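Local coordinates for vaginolysin (Gardnerella vaginalis, PDB 5IMY), which probably acts as a secreted, cholesterol-dependent pore-forming toxin that binds host membranes and lyses the cells it attacks, at residues Lys69-Asn74 with Gln364-Tyr369; Asp86-Pro91 with Pro106-Ala111; Ile116-Asp121 with Val132-Pro137; Gly388-Arg393 with Leu444-Gly449; Tyr395-Glu400 with Ser413-Gly418. All blocks are in the same frame, centred on the assembly; numbering follows the deposited sequence.

In the fold
Contacts 1 and 4 both use the long strand 363-389, near its two ends, and their centres lie about 64 Å apart. Contacts 2 and 3 sit together at the other end of the elongated chain from contacts 4 and 5, and touch each other through Pro-91 and Leu-118. Contacts 1, 3 and 5 are partly buried antiparallel strand pairs; contacts 1 and 5 add a salt bridge to the backbone ladder, while contact 3 sets threonines on one face against aliphatics on the other. Contact 2 joins two loops by mixed packing, with no hydrogen bond between the segments. Contact 4 is the buried one, a carboxylate lying on a ring beside a backbone bridge; contact 5 is nested inside the loop closed by contact 4.

Contact 1: residues Lys69-Asn74 with Gln364-Tyr369; sequences KKNITN and QSNSDY
Tyr-369 swings its ring back toward the neighbouring strand, crossing Lys-70 obliquely and reaching Ile-72. Its CG sits between its own backbone N and carbonyl carbon (chi1 72°). The ring's edge meets Ile-72 N, which is 3.8 Å from Tyr-369 CE2 and close to the ring plane; the same CE2 is 3.9 Å from Ile-72 CB. Lys-70 CB lies 4.0 Å from Tyr-369 CZ, and the lysine then carries its amine off to Glu-371. On the Asn-71, Thr-73, Asn-366 and Asp-368 face, Asp-368 meets the end of Lys-69: Lys-69 NZ makes a salt bridge to Asp-368 OD1 at 3.3 Å and is equally near OD2. Asp-368 OD2 also accepts from the backbone N of Ile-47. Thr-73 and Asn-366 lie side by side, pointing the same way, with Thr-73 OG1 3.6 Å from Asn-366 CB. Strands 62-76 and 363-389 pair antiparallel in the long sheet, and six backbone bonds join these two segments, from Lys-70 with Tyr-369 to Asn-74 with Ser-365. Helix 177-184 packs on the Ile-72 and Tyr-369 face. That face is chemically mixed, with serine and lysine beside the ring, while the negative charge of Asp-368 is probably balanced by Lys-69 and the Ile-47 N-H.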
# COMPACT_ATOMS: atom_id res chain seq x y z
N LYS A 69 -7.52 -4.43 11.84
CA LYS A 69 -8.67 -5.14 12.38
C LYS A 69 -9.46 -5.78 11.24
O LYS A 69 -9.89 -5.08 10.32
CB LYS A 69 -9.54 -4.19 13.19
CG LYS A 69 -10.84 -4.79 13.69
CD LYS A 69 -11.99 -4.58 12.72
CE LYS A 69 -13.33 -4.67 13.42
NZ LYS A 69 -14.33 -5.45 12.65
N LYS A 70 -9.64 -7.09 11.31
CA LYS A 70 -10.43 -7.84 10.35
C LYS A 70 -11.58 -8.55 11.06
O LYS A 70 -11.74 -8.46 12.28
CB LYS A 70 -9.57 -8.85 9.59
CG LYS A 70 -8.57 -8.24 8.64
CD LYS A 70 -8.22 -9.22 7.55
CE LYS A 70 -7.09 -8.70 6.69
NZ LYS A 70 -5.92 -9.58 6.82
N ASN A 71 -12.37 -9.26 10.27
CA ASN A 71 -13.46 -10.08 10.78
C ASN A 71 -13.50 -11.38 10.00
O ASN A 71 -13.29 -11.38 8.78
CB ASN A 71 -14.81 -9.36 10.66
CG ASN A 71 -15.99 -10.30 10.78
OD1 ASN A 71 -16.49 -10.56 11.87
ND2 ASN A 71 -16.44 -10.82 9.64
N ILE A 72 -13.75 -12.48 10.70
CA ILE A 72 -13.93 -13.79 10.07
C ILE A 72 -15.37 -14.23 10.32
O ILE A 72 -15.85 -14.15 11.46
CB ILE A 72 -12.94 -14.83 10.61
CG1 ILE A 72 -13.09 -16.15 9.83
CG2 ILE A 72 -13.09 -15.00 12.13
CD1 ILE A 72 -13.02 -17.41 10.67
N THR A 73 -16.04 -14.66 9.26
CA THR A 73 -17.36 -15.27 9.36
C THR A 73 -17.28 -16.64 8.70
O THR A 73 -16.80 -16.76 7.57
CB THR A 73 -18.44 -14.42 8.69
OG1 THR A 73 -18.36 -13.07 9.17
CG2 THR A 73 -19.83 -14.98 8.98
N ASN A 74 -17.76 -17.67 9.39
CA ASN A 74 -17.69 -19.03 8.90
C ASN A 74 -19.05 -19.69 9.05
O ASN A 74 -19.68 -19.58 10.10
CB ASN A 74 -16.63 -19.84 9.64
CG ASN A 74 -16.28 -21.13 8.93
OD1 ASN A 74 -16.37 -21.23 7.71
ND2 ASN A 74 -15.90 -22.14 9.71
N GLN A 364 -23.32 -20.66 11.93
CA GLN A 364 -22.61 -19.44 11.58
C GLN A 364 -21.79 -18.98 12.79
O GLN A 364 -22.34 -18.81 13.88
CB GLN A 364 -23.58 -18.34 11.15
CG GLN A 364 -22.96 -16.96 11.01
CD GLN A 364 -23.91 -15.94 10.42
OE1 GLN A 364 -24.36 -16.08 9.28
NE2 GLN A 364 -24.23 -14.91 11.20
N SER A 365 -20.49 -18.81 12.59
CA SER A 365 -19.60 -18.30 13.62
C SER A 365 -18.82 -17.13 13.06
O SER A 365 -18.28 -17.22 11.95
CB SER A 365 -18.65 -19.40 14.11
OG SER A 365 -19.37 -20.45 14.72
N ASN A 366 -18.76 -16.04 13.81
CA ASN A 366 -17.99 -14.88 13.39
C ASN A 366 -17.33 -14.24 14.61
O ASN A 366 -17.84 -14.34 15.73
CB ASN A 366 -18.85 -13.85 12.66
CG ASN A 366 -19.72 -13.03 13.59
OD1 ASN A 366 -20.28 -13.55 14.55
ND2 ASN A 366 -19.82 -11.74 13.32
N SER A 367 -16.20 -13.59 14.37
CA SER A 367 -15.44 -12.96 15.44
C SER A 367 -14.51 -11.93 14.83
O SER A 367 -13.90 -12.17 13.79
CB SER A 367 -14.64 -13.98 16.24
OG SER A 367 -13.75 -13.34 17.13
N ASP A 368 -14.40 -10.78 15.49
CA ASP A 368 -13.40 -9.79 15.11
C ASP A 368 -12.04 -10.20 15.64
O ASP A 368 -11.92 -10.88 16.66
CB ASP A 368 -13.78 -8.41 15.65
CG ASP A 368 -14.96 -7.80 14.92
OD1 ASP A 368 -15.34 -8.32 13.85
OD2 ASP A 368 -15.50 -6.79 15.41
N TYR A 369 -11.00 -9.77 14.93
CA TYR A 369 -9.63 -10.07 15.33
C TYR A 369 -8.70 -9.15 14.56
O TYR A 369 -9.03 -8.65 13.49
CB TYR A 369 -9.27 -11.54 15.09
CG TYR A 369 -9.10 -11.87 13.63
CD1 TYR A 369 -7.83 -12.02 13.07
CD2 TYR A 369 -10.20 -12.03 12.79
CE1 TYR A 369 -7.67 -12.32 11.74
CE2 TYR A 369 -10.04 -12.33 11.46
CZ TYR A 369 -8.77 -12.48 10.93
OH TYR A 369 -8.62 -12.78 9.60

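Contact 2: residues Asp86-Pro91 with Pro106-Ala111; sequences DDRVYP and PSLISA
Leu-108 reaches across to Tyr-90 and Arg-88, and the contact is van der Waals packing without a hydrogen bond. Two apolar pairs take part. Leu-108 CD2 lies 4.0 Å from Tyr-90 CE2, the two side chains crossing at about a right angle, and Val-89 CG2 meets Pro-106 CG at 4.5 Å, a looser touch; both Val-89 and Pro-106 also lean on Tyr-350 of strand 347-354. The leucine meets polar atoms too: its CD2 methyl is 3.7 Å from Tyr-90 OH and equally near Arg-88 O. Leu-108 CG approaches Arg-88 CB at 4.1 Å, so the leucine touches both residues.

Neither segment is a regular helix or strand. Residues 86-91 belong to the loop that leads into strand 94-96. Residues 106-111 lie in the loop that follows helix 99-102 and runs back beside that strand, where Ile-109 bonds to Leu-94 through the backbone, so the contact brings together the approach to the strand and the return from it.

Arg-88 lays its stem against the carbonyl of Pro-106. Its CB is 3.6 Å from Pro-106 O, and chi2 (120°) sets CD 3.4 Å from the same oxygen. NE of Arg-88 is 3.2 Å from Pro-106 O, but the angle is too poor for a hydrogen bond. Outside the contact, Lys-139 of helix 139-158 holds the first loop through the carboxylate of Asp-86 and the carbonyl of Val-89.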
# COMPACT_ATOMS: atom_id res chain seq x y z
N ASP A 86 -18.41 -37.50 21.58
CA ASP A 86 -18.66 -38.80 20.96
C ASP A 86 -19.78 -39.55 21.66
O ASP A 86 -20.47 -40.36 21.04
CB ASP A 86 -17.38 -39.63 20.97
CG ASP A 86 -17.49 -40.88 20.11
OD1 ASP A 86 -18.15 -40.82 19.06
OD2 ASP A 86 -16.90 -41.92 20.49
N ASP A 87 -19.99 -39.28 22.95
CA ASP A 87 -21.06 -39.95 23.70
C ASP A 87 -22.43 -39.67 23.10
O ASP A 87 -23.30 -40.55 23.12
CB ASP A 87 -21.03 -39.51 25.16
CG ASP A 87 -20.04 -40.29 26.00
OD1 ASP A 87 -19.93 -41.52 25.79
OD2 ASP A 87 -19.38 -39.68 26.86
N ARG A 88 -22.64 -38.47 22.56
CA ARG A 88 -23.96 -38.03 22.13
C ARG A 88 -24.06 -37.84 20.62
O ARG A 88 -25.05 -37.28 20.15
CB ARG A 88 -24.33 -36.73 22.84
CG ARG A 88 -24.21 -36.81 24.35
CD ARG A 88 -23.21 -35.81 24.91
NE ARG A 88 -23.82 -35.01 25.96
CZ ARG A 88 -23.16 -34.43 26.96
NH1 ARG A 88 -21.84 -34.57 27.07
NH2 ARG A 88 -23.82 -33.72 27.86
N VAL A 89 -23.06 -38.28 19.87
CA VAL A 89 -23.05 -38.12 18.42
C VAL A 89 -23.17 -39.51 17.81
O VAL A 89 -22.24 -40.32 17.87
CB VAL A 89 -21.78 -37.41 17.93
CG1 VAL A 89 -21.74 -37.37 16.40
CG2 VAL A 89 -21.73 -36.00 18.50
N TYR A 90 -24.33 -39.79 17.22
CA TYR A 90 -24.53 -41.01 16.47
C TYR A 90 -25.60 -40.77 15.42
O TYR A 90 -26.45 -39.90 15.62
CB TYR A 90 -24.93 -42.19 17.38
CG TYR A 90 -26.06 -41.90 18.35
CD1 TYR A 90 -27.38 -42.18 18.02
CD2 TYR A 90 -25.80 -41.36 19.60
CE1 TYR A 90 -28.41 -41.92 18.90
CE2 TYR A 90 -26.82 -41.10 20.49
CZ TYR A 90 -28.12 -41.38 20.14
OH TYR A 90 -29.13 -41.12 21.04
N PRO A 91 -25.56 -41.49 14.30
CA PRO A 91 -26.66 -41.37 13.33
C PRO A 91 -28.01 -41.60 13.99
O PRO A 91 -28.23 -42.64 14.61
CB PRO A 91 -26.34 -42.47 12.31
CG PRO A 91 -24.86 -42.69 12.43
CD PRO A 91 -24.52 -42.42 13.86
N PRO A 106 -23.46 -31.14 22.12
CA PRO A 106 -24.92 -31.26 22.09
C PRO A 106 -25.43 -32.20 23.17
O PRO A 106 -24.78 -33.18 23.53
CB PRO A 106 -25.19 -31.81 20.68
CG PRO A 106 -23.95 -32.54 20.32
CD PRO A 106 -22.82 -31.77 20.96
N SER A 107 -26.61 -31.88 23.68
CA SER A 107 -27.31 -32.71 24.65
C SER A 107 -28.49 -33.39 23.96
O SER A 107 -29.18 -32.77 23.15
CB SER A 107 -27.79 -31.90 25.85
OG SER A 107 -28.69 -30.88 25.45
N LEU A 108 -28.71 -34.65 24.30
CA LEU A 108 -29.77 -35.42 23.66
C LEU A 108 -31.14 -34.93 24.14
O LEU A 108 -31.29 -34.33 25.20
CB LEU A 108 -29.62 -36.90 23.98
CG LEU A 108 -28.30 -37.54 23.54
CD1 LEU A 108 -28.11 -38.90 24.20
CD2 LEU A 108 -28.26 -37.68 22.03
N ILE A 109 -32.14 -35.20 23.31
CA ILE A 109 -33.54 -35.04 23.69
C ILE A 109 -34.04 -36.42 24.09
O ILE A 109 -34.15 -37.32 23.25
CB ILE A 109 -34.39 -34.46 22.55
CG1 ILE A 109 -33.86 -33.09 22.14
CG2 ILE A 109 -35.85 -34.35 22.98
CD1 ILE A 109 -34.44 -32.58 20.84
N SER A 110 -34.31 -36.60 25.38
CA SER A 110 -34.84 -37.87 25.86
C SER A 110 -36.31 -37.97 25.47
O SER A 110 -37.11 -37.09 25.78
CB SER A 110 -34.68 -37.98 27.38
OG SER A 110 -33.77 -37.01 27.86
N ALA A 111 -36.66 -39.04 24.76
CA ALA A 111 -38.03 -39.26 24.33
C ALA A 111 -38.16 -40.70 23.86
O ALA A 111 -37.16 -41.34 23.50
CB ALA A 111 -38.44 -38.29 23.22

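Contact 3: residues Ile116-Asp121 with Val132-Pro137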
# COMPACT_ATOMS: atom_id res chain seq x y z
N ILE A 116 -35.20 -46.88 13.49
CA ILE A 116 -34.62 -46.03 12.47
C ILE A 116 -33.68 -46.86 11.62
O ILE A 116 -33.02 -47.79 12.10
CB ILE A 116 -33.90 -44.81 13.09
CG1 ILE A 116 -33.43 -43.84 12.01
CG2 ILE A 116 -32.71 -45.27 13.95
CD1 ILE A 116 -33.34 -42.42 12.51
N THR A 117 -33.63 -46.54 10.33
CA THR A 117 -32.83 -47.28 9.36
C THR A 117 -31.59 -46.48 9.00
O THR A 117 -31.68 -45.33 8.59
CB THR A 117 -33.64 -47.60 8.10
OG1 THR A 117 -34.76 -48.42 8.44
CG2 THR A 117 -32.77 -48.32 7.07
N LEU A 118 -30.43 -47.11 9.15
CA LEU A 118 -29.15 -46.52 8.79
C LEU A 118 -28.65 -47.12 7.49
O LEU A 118 -29.00 -48.24 7.12
CB LEU A 118 -28.11 -46.74 9.90
CG LEU A 118 -28.59 -46.45 11.32
CD1 LEU A 118 -27.46 -46.69 12.30
CD2 LEU A 118 -29.12 -45.03 11.44
N SER A 119 -27.80 -46.36 6.80
CA SER A 119 -27.18 -46.84 5.58
C SER A 119 -25.73 -46.38 5.53
O SER A 119 -25.38 -45.32 6.04
CB SER A 119 -27.90 -46.34 4.33
OG SER A 119 -27.12 -46.60 3.19
N VAL A 120 -24.90 -47.21 4.90
CA VAL A 120 -23.48 -46.93 4.73
C VAL A 120 -23.17 -46.93 3.24
O VAL A 120 -23.66 -47.79 2.50
CB VAL A 120 -22.60 -47.95 5.49
CG1 VAL A 120 -22.76 -49.35 4.90
CG2 VAL A 120 -21.15 -47.51 5.49
N ASP A 121 -22.35 -45.98 2.81
CA ASP A 121 -22.09 -45.75 1.39
C ASP A 121 -20.84 -46.47 0.90
O ASP A 121 -20.07 -45.92 0.12
CB ASP A 121 -21.98 -44.25 1.13
CG ASP A 121 -20.80 -43.62 1.84
OD1 ASP A 121 -20.22 -44.27 2.74
OD2 ASP A 121 -20.45 -42.47 1.50
N VAL A 132 -29.25 -51.21 7.69
CA VAL A 132 -29.65 -51.99 8.86
C VAL A 132 -30.61 -51.16 9.68
O VAL A 132 -30.47 -49.94 9.79
CB VAL A 132 -28.43 -52.42 9.70
CG1 VAL A 132 -27.56 -51.21 10.04
CG2 VAL A 132 -28.87 -53.13 10.98
N THR A 133 -31.60 -51.82 10.26
CA THR A 133 -32.56 -51.17 11.14
C THR A 133 -32.10 -51.31 12.59
O THR A 133 -31.58 -52.36 12.99
CB THR A 133 -33.95 -51.78 10.97
OG1 THR A 133 -34.45 -51.46 9.66
CG2 THR A 133 -34.92 -51.26 12.02
N VAL A 134 -32.28 -50.25 13.36
CA VAL A 134 -31.96 -50.23 14.78
C VAL A 134 -33.25 -50.00 15.55
O VAL A 134 -33.87 -48.94 15.42
CB VAL A 134 -30.91 -49.15 15.12
CG1 VAL A 134 -30.54 -49.23 16.60
CG2 VAL A 134 -29.68 -49.31 14.24
N GLN A 135 -33.65 -50.98 16.35
CA GLN A 135 -34.82 -50.85 17.20
C GLN A 135 -34.46 -49.99 18.41
O GLN A 135 -33.62 -50.38 19.22
CB GLN A 135 -35.32 -52.23 17.66
CG GLN A 135 -35.24 -53.34 16.62
CD GLN A 135 -36.29 -53.20 15.53
OE1 GLN A 135 -37.34 -52.58 15.74
NE2 GLN A 135 -36.02 -53.78 14.37
N ARG A 136 -35.09 -48.83 18.53
CA ARG A 136 -34.74 -47.91 19.60
C ARG A 136 -33.26 -47.52 19.47
O ARG A 136 -32.40 -48.18 20.05
CB ARG A 136 -35.00 -48.53 20.98
CG ARG A 136 -35.11 -47.55 22.16
CD ARG A 136 -34.60 -46.14 21.84
NE ARG A 136 -34.62 -45.23 22.99
CZ ARG A 136 -35.73 -44.78 23.56
NH1 ARG A 136 -35.67 -43.95 24.59
NH2 ARG A 136 -36.92 -45.17 23.11
N PRO A 137 -32.94 -46.46 18.73
CA PRO A 137 -31.53 -46.08 18.56
C PRO A 137 -30.99 -45.38 19.80
O PRO A 137 -31.61 -44.46 20.34
CB PRO A 137 -31.57 -45.13 17.36
CG PRO A 137 -32.93 -44.53 17.41
CD PRO A 137 -33.84 -45.62 17.91
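Leu-118 pairs with Val-132 and packs its CD1 on Val-134. From the backbone outward, its CB lies 4.0 Å from Val-132 O, the oxygen that also accepts the Leu-118 N-H. CG stands anti to the carbonyl carbon (chi1 -46°). Beyond it the two methyls part: CD1 meets Val-134 CG2 at 3.9 Å, while CD2 reaches Pro-91 CB, also at 3.9 Å, in the loop region of contact 2. Val-223 of strand 208-223 adds a further apolar neighbour. Farther along the same face, Ile-116 sets CG2 against the ring of Pro-137, 3.5 Å from its CG, the two side chains crossing at about a right angle. The other face carries Thr-117 and Thr-133, a non-hydrogen-bonded pair of the backbone, whose OG1 atoms are 3.3 Å apart in a weak hydrogen bond. Strands 116-120 and 131-134 form a beta hairpin; Ile-116 pairs with Val-134 and Leu-118 with Val-132, each by two backbone bonds. Helix 139-158 touches Val-132, Val-134 and Pro-137. The hairpin is thus amphipathic: its aliphatic side packs on helix 139-158 and on Val-223, and its threonine side, where Thr-133 is exposed, is linked by a weak hydroxyl bond.

Contact 4: residues Gly388-Arg393 with Leu444-Gly449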
# COMPACT_ATOMS: atom_id res chain seq x y z
N GLY A 388 41.12 0.17 -16.40
CA GLY A 388 41.33 0.19 -17.84
C GLY A 388 42.05 1.44 -18.29
O GLY A 388 41.82 2.53 -17.75
N ALA A 389 42.93 1.28 -19.28
CA ALA A 389 43.70 2.40 -19.81
C ALA A 389 42.82 3.33 -20.62
O ALA A 389 42.99 3.45 -21.84
CB ALA A 389 44.87 1.89 -20.66
N TYR A 390 41.89 4.01 -19.96
CA TYR A 390 40.97 4.93 -20.62
C TYR A 390 40.06 5.53 -19.56
O TYR A 390 39.93 5.00 -18.46
CB TYR A 390 40.13 4.23 -21.70
CG TYR A 390 39.48 2.94 -21.25
CD1 TYR A 390 38.40 2.95 -20.38
CD2 TYR A 390 39.95 1.71 -21.69
CE1 TYR A 390 37.80 1.77 -19.97
CE2 TYR A 390 39.37 0.53 -21.29
CZ TYR A 390 38.29 0.57 -20.43
OH TYR A 390 37.70 -0.61 -20.02
N VAL A 391 39.43 6.64 -19.92
CA VAL A 391 38.46 7.29 -19.05
C VAL A 391 37.12 6.57 -19.19
O VAL A 391 36.74 6.14 -20.29
CB VAL A 391 38.33 8.78 -19.38
CG1 VAL A 391 37.39 9.47 -18.40
CG2 VAL A 391 39.70 9.45 -19.36
N ALA A 392 36.40 6.44 -18.08
CA ALA A 392 35.10 5.80 -18.07
C ALA A 392 34.12 6.65 -17.28
O ALA A 392 34.50 7.46 -16.44
CB ALA A 392 35.17 4.39 -17.47
N ARG A 393 32.83 6.44 -17.57
CA ARG A 393 31.74 7.04 -16.83
C ARG A 393 30.75 5.95 -16.46
O ARG A 393 30.87 4.81 -16.91
CB ARG A 393 31.05 8.15 -17.64
CG ARG A 393 31.92 9.38 -17.85
CD ARG A 393 31.12 10.53 -18.43
NE ARG A 393 30.87 10.37 -19.86
CZ ARG A 393 30.22 11.26 -20.60
NH1 ARG A 393 29.75 12.38 -20.05
NH2 ARG A 393 30.03 11.04 -21.89
N LEU A 444 28.28 1.80 -18.92
CA LEU A 444 29.65 2.19 -18.60
C LEU A 444 30.23 3.20 -19.58
O LEU A 444 30.57 4.31 -19.17
CB LEU A 444 30.54 0.93 -18.53
CG LEU A 444 32.04 1.14 -18.29
CD1 LEU A 444 32.30 2.13 -17.18
CD2 LEU A 444 32.71 -0.18 -17.95
N VAL A 445 30.38 2.84 -20.86
CA VAL A 445 30.96 3.69 -21.90
C VAL A 445 32.35 4.19 -21.52
O VAL A 445 32.65 4.45 -20.35
CB VAL A 445 30.02 4.87 -22.25
CG1 VAL A 445 28.56 4.41 -22.33
CG2 VAL A 445 30.16 6.08 -21.31
N GLU A 446 33.22 4.35 -22.53
CA GLU A 446 34.60 4.75 -22.33
C GLU A 446 34.99 5.80 -23.36
O GLU A 446 34.49 5.79 -24.49
CB GLU A 446 35.56 3.56 -22.43
CG GLU A 446 35.56 2.87 -23.80
CD GLU A 446 36.95 2.54 -24.30
OE1 GLU A 446 37.91 3.26 -23.94
OE2 GLU A 446 37.08 1.56 -25.07
N LYS A 447 35.89 6.70 -22.97
CA LYS A 447 36.35 7.75 -23.88
C LYS A 447 37.30 7.15 -24.91
O LYS A 447 38.37 6.65 -24.57
CB LYS A 447 37.05 8.87 -23.10
CG LYS A 447 37.48 10.05 -23.98
CD LYS A 447 38.50 10.95 -23.28
CE LYS A 447 39.85 10.25 -23.10
NZ LYS A 447 40.87 10.69 -24.10
N THR A 448 36.90 7.22 -26.19
CA THR A 448 37.66 6.64 -27.28
C THR A 448 38.25 7.68 -28.23
O THR A 448 39.23 7.37 -28.91
CB THR A 448 36.78 5.67 -28.07
OG1 THR A 448 36.56 4.48 -27.30
CG2 THR A 448 37.40 5.28 -29.42
N GLY A 449 37.68 8.88 -28.29
CA GLY A 449 38.18 9.90 -29.18
C GLY A 449 38.28 11.26 -28.52
O GLY A 449 38.93 11.42 -27.49
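Glu-446 lays a carboxylate oxygen on the face of an aromatic ring: its OE1 is 3.1 Å from Tyr-390 CG. The two side chains cross at about a right angle, with carboxylate and ring planes 43° apart. Glu-446 opens the stretch EKTG that, by sequence, begins the undecapeptide loop of the cholesterol-dependent cytolysins, in the C-terminal beta-sandwich domain; that loop is associated in the family with membrane binding. A negative oxygen on a ring face is probably costly, but a weak hydrogen bond between Thr-478 OG1 and OE1 may ease it, and Tyr-390 OH is held by Trp-475 O. On the opposite face, Gly-388 C stands over the ring centre. CG of Tyr-390 lies between its backbone N and carbonyl carbon (chi1 49°), which sets CG against Glu-446 OE1. The backbones touch in a single bridge, Ala-392 with Glu-446: Lys-447 N donates to Val-391 O at 2.9 Å, and Arg-393 N gives a weak, long bond of 3.4 Å to Val-445 O. Arg-393 also makes a cation-pi contact with Trp-455. Around the bridge, Ala-392 CB meets Leu-444 CD1 at 3.7 Å, and Val-391 CG2 rests 3.8 Å from Lys-447 CE.

Contact 5: residues Tyr395-Glu400 with Ser413-Gly418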
# COMPACT_ATOMS: atom_id res chain seq x y z
N TYR A 395 26.40 5.21 -15.80
CA TYR A 395 25.01 5.66 -15.88
C TYR A 395 24.14 4.57 -15.27
O TYR A 395 23.90 3.53 -15.89
CB TYR A 395 24.60 5.96 -17.32
CG TYR A 395 25.36 7.12 -17.92
CD1 TYR A 395 24.95 8.43 -17.71
CD2 TYR A 395 26.49 6.91 -18.70
CE1 TYR A 395 25.64 9.49 -18.25
CE2 TYR A 395 27.19 7.96 -19.25
CZ TYR A 395 26.76 9.25 -19.02
OH TYR A 395 27.45 10.31 -19.57
N ILE A 396 23.69 4.80 -14.04
CA ILE A 396 22.96 3.80 -13.26
C ILE A 396 21.65 4.41 -12.81
O ILE A 396 21.64 5.48 -12.18
CB ILE A 396 23.78 3.31 -12.05
CG1 ILE A 396 25.04 2.58 -12.54
CG2 ILE A 396 22.95 2.40 -11.15
CD1 ILE A 396 26.03 2.22 -11.45
N TYR A 397 20.54 3.75 -13.13
CA TYR A 397 19.21 4.19 -12.74
C TYR A 397 18.44 3.01 -12.15
O TYR A 397 18.76 1.84 -12.40
CB TYR A 397 18.42 4.77 -13.92
CG TYR A 397 19.21 5.72 -14.79
CD1 TYR A 397 19.09 7.10 -14.64
CD2 TYR A 397 20.07 5.24 -15.77
CE1 TYR A 397 19.80 7.97 -15.44
CE2 TYR A 397 20.79 6.11 -16.58
CZ TYR A 397 20.65 7.47 -16.40
OH TYR A 397 21.36 8.33 -17.20
N TRP A 398 17.41 3.33 -11.37
CA TRP A 398 16.53 2.32 -10.82
C TRP A 398 15.22 2.99 -10.42
O TRP A 398 15.14 4.22 -10.32
CB TRP A 398 17.17 1.59 -9.63
CG TRP A 398 17.38 2.46 -8.43
CD1 TRP A 398 16.53 2.64 -7.39
CD2 TRP A 398 18.54 3.26 -8.15
NE1 TRP A 398 17.07 3.51 -6.47
CE2 TRP A 398 18.30 3.90 -6.91
CE3 TRP A 398 19.74 3.50 -8.82
CZ2 TRP A 398 19.23 4.77 -6.34
CZ3 TRP A 398 20.66 4.36 -8.24
CH2 TRP A 398 20.40 4.98 -7.01
N ASP A 399 14.20 2.17 -10.18
CA ASP A 399 12.86 2.64 -9.89
C ASP A 399 12.50 2.35 -8.44
O ASP A 399 12.86 1.29 -7.90
CB ASP A 399 11.84 1.99 -10.82
CG ASP A 399 12.01 2.42 -12.27
OD1 ASP A 399 12.29 3.61 -12.50
OD2 ASP A 399 11.86 1.57 -13.17
N GLU A 400 11.78 3.28 -7.82
CA GLU A 400 11.29 3.12 -6.45
C GLU A 400 9.76 3.15 -6.50
O GLU A 400 9.16 4.22 -6.67
CB GLU A 400 11.84 4.22 -5.54
CG GLU A 400 13.16 3.84 -4.88
CD GLU A 400 13.93 5.05 -4.37
OE1 GLU A 400 13.31 6.12 -4.19
OE2 GLU A 400 15.15 4.92 -4.15
N SER A 413 11.76 7.48 -10.31
CA SER A 413 13.05 7.01 -10.78
C SER A 413 14.17 7.70 -10.02
O SER A 413 14.00 8.78 -9.44
CB SER A 413 13.21 7.25 -12.28
OG SER A 413 14.45 6.75 -12.75
N ARG A 414 15.34 7.07 -10.03
CA ARG A 414 16.51 7.57 -9.33
C ARG A 414 17.73 7.47 -10.23
O ARG A 414 17.73 6.76 -11.24
CB ARG A 414 16.76 6.80 -8.03
CG ARG A 414 15.69 7.00 -6.97
CD ARG A 414 15.98 8.22 -6.11
NE ARG A 414 14.93 8.45 -5.13
CZ ARG A 414 14.84 9.53 -4.37
NH1 ARG A 414 15.73 10.51 -4.47
NH2 ARG A 414 13.84 9.64 -3.50
N ALA A 415 18.78 8.20 -9.86
CA ALA A 415 20.05 8.15 -10.56
C ALA A 415 21.18 8.15 -9.55
O ALA A 415 21.14 8.88 -8.56
CB ALA A 415 20.20 9.34 -11.52
N TRP A 416 22.17 7.30 -9.80
CA TRP A 416 23.38 7.27 -8.97
C TRP A 416 24.02 8.65 -8.95
O TRP A 416 24.28 9.24 -10.01
CB TRP A 416 24.33 6.21 -9.53
CG TRP A 416 25.73 6.17 -8.98
CD1 TRP A 416 26.88 6.00 -9.69
CD2 TRP A 416 26.13 6.29 -7.60
NE1 TRP A 416 27.97 6.01 -8.86
CE2 TRP A 416 27.54 6.18 -7.57
CE3 TRP A 416 25.44 6.47 -6.40
CZ2 TRP A 416 28.26 6.26 -6.38
CZ3 TRP A 416 26.16 6.54 -5.22
CH2 TRP A 416 27.56 6.44 -5.22
N GLU A 417 24.26 9.18 -7.75
CA GLU A 417 24.78 10.54 -7.63
C GLU A 417 26.06 10.71 -8.44
O GLU A 417 26.30 11.78 -9.02
CB GLU A 417 25.03 10.89 -6.16
CG GLU A 417 26.33 10.36 -5.56
CD GLU A 417 26.66 10.99 -4.22
OE1 GLU A 417 25.91 11.89 -3.78
OE2 GLU A 417 27.68 10.59 -3.61
N GLY A 418 26.89 9.67 -8.49
CA GLY A 418 28.12 9.73 -9.25
C GLY A 418 27.96 9.11 -10.62
O GLY A 418 28.70 8.20 -10.99
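Tyr-397 to Asp-399 pair antiparallel with Ser-413 to Ala-415, strand axes 4.7 Å apart at 152°, and Trp-416 N extends the ladder to Ile-396 O. This is a beta hairpin in the four-stranded sheet of the C-terminal sandwich; strand 409-415 lies at the sheet's edge within this chain, and Ser-413 shares backbone hydrogen bonds with a chain of another protein. Arg-414 sets CB over one face of the Trp-398 indole in a CH-pi contact, 3.5 Å from Trp-398 CE2 and offset toward the rim. The Arg-414 chain bends at chi2; NE donates to Glu-400 OE1 at 3.0 Å within a salt bridge, meeting the oxygen from above the carboxylate plane. The other oxygen, Glu-400 OE2, takes a weak bond from Trp-398 NE1, so one carboxylate links indole and guanidinium. On the opposite face, Tyr-397 CD1 lies 4.0 Å from Ala-415 CB.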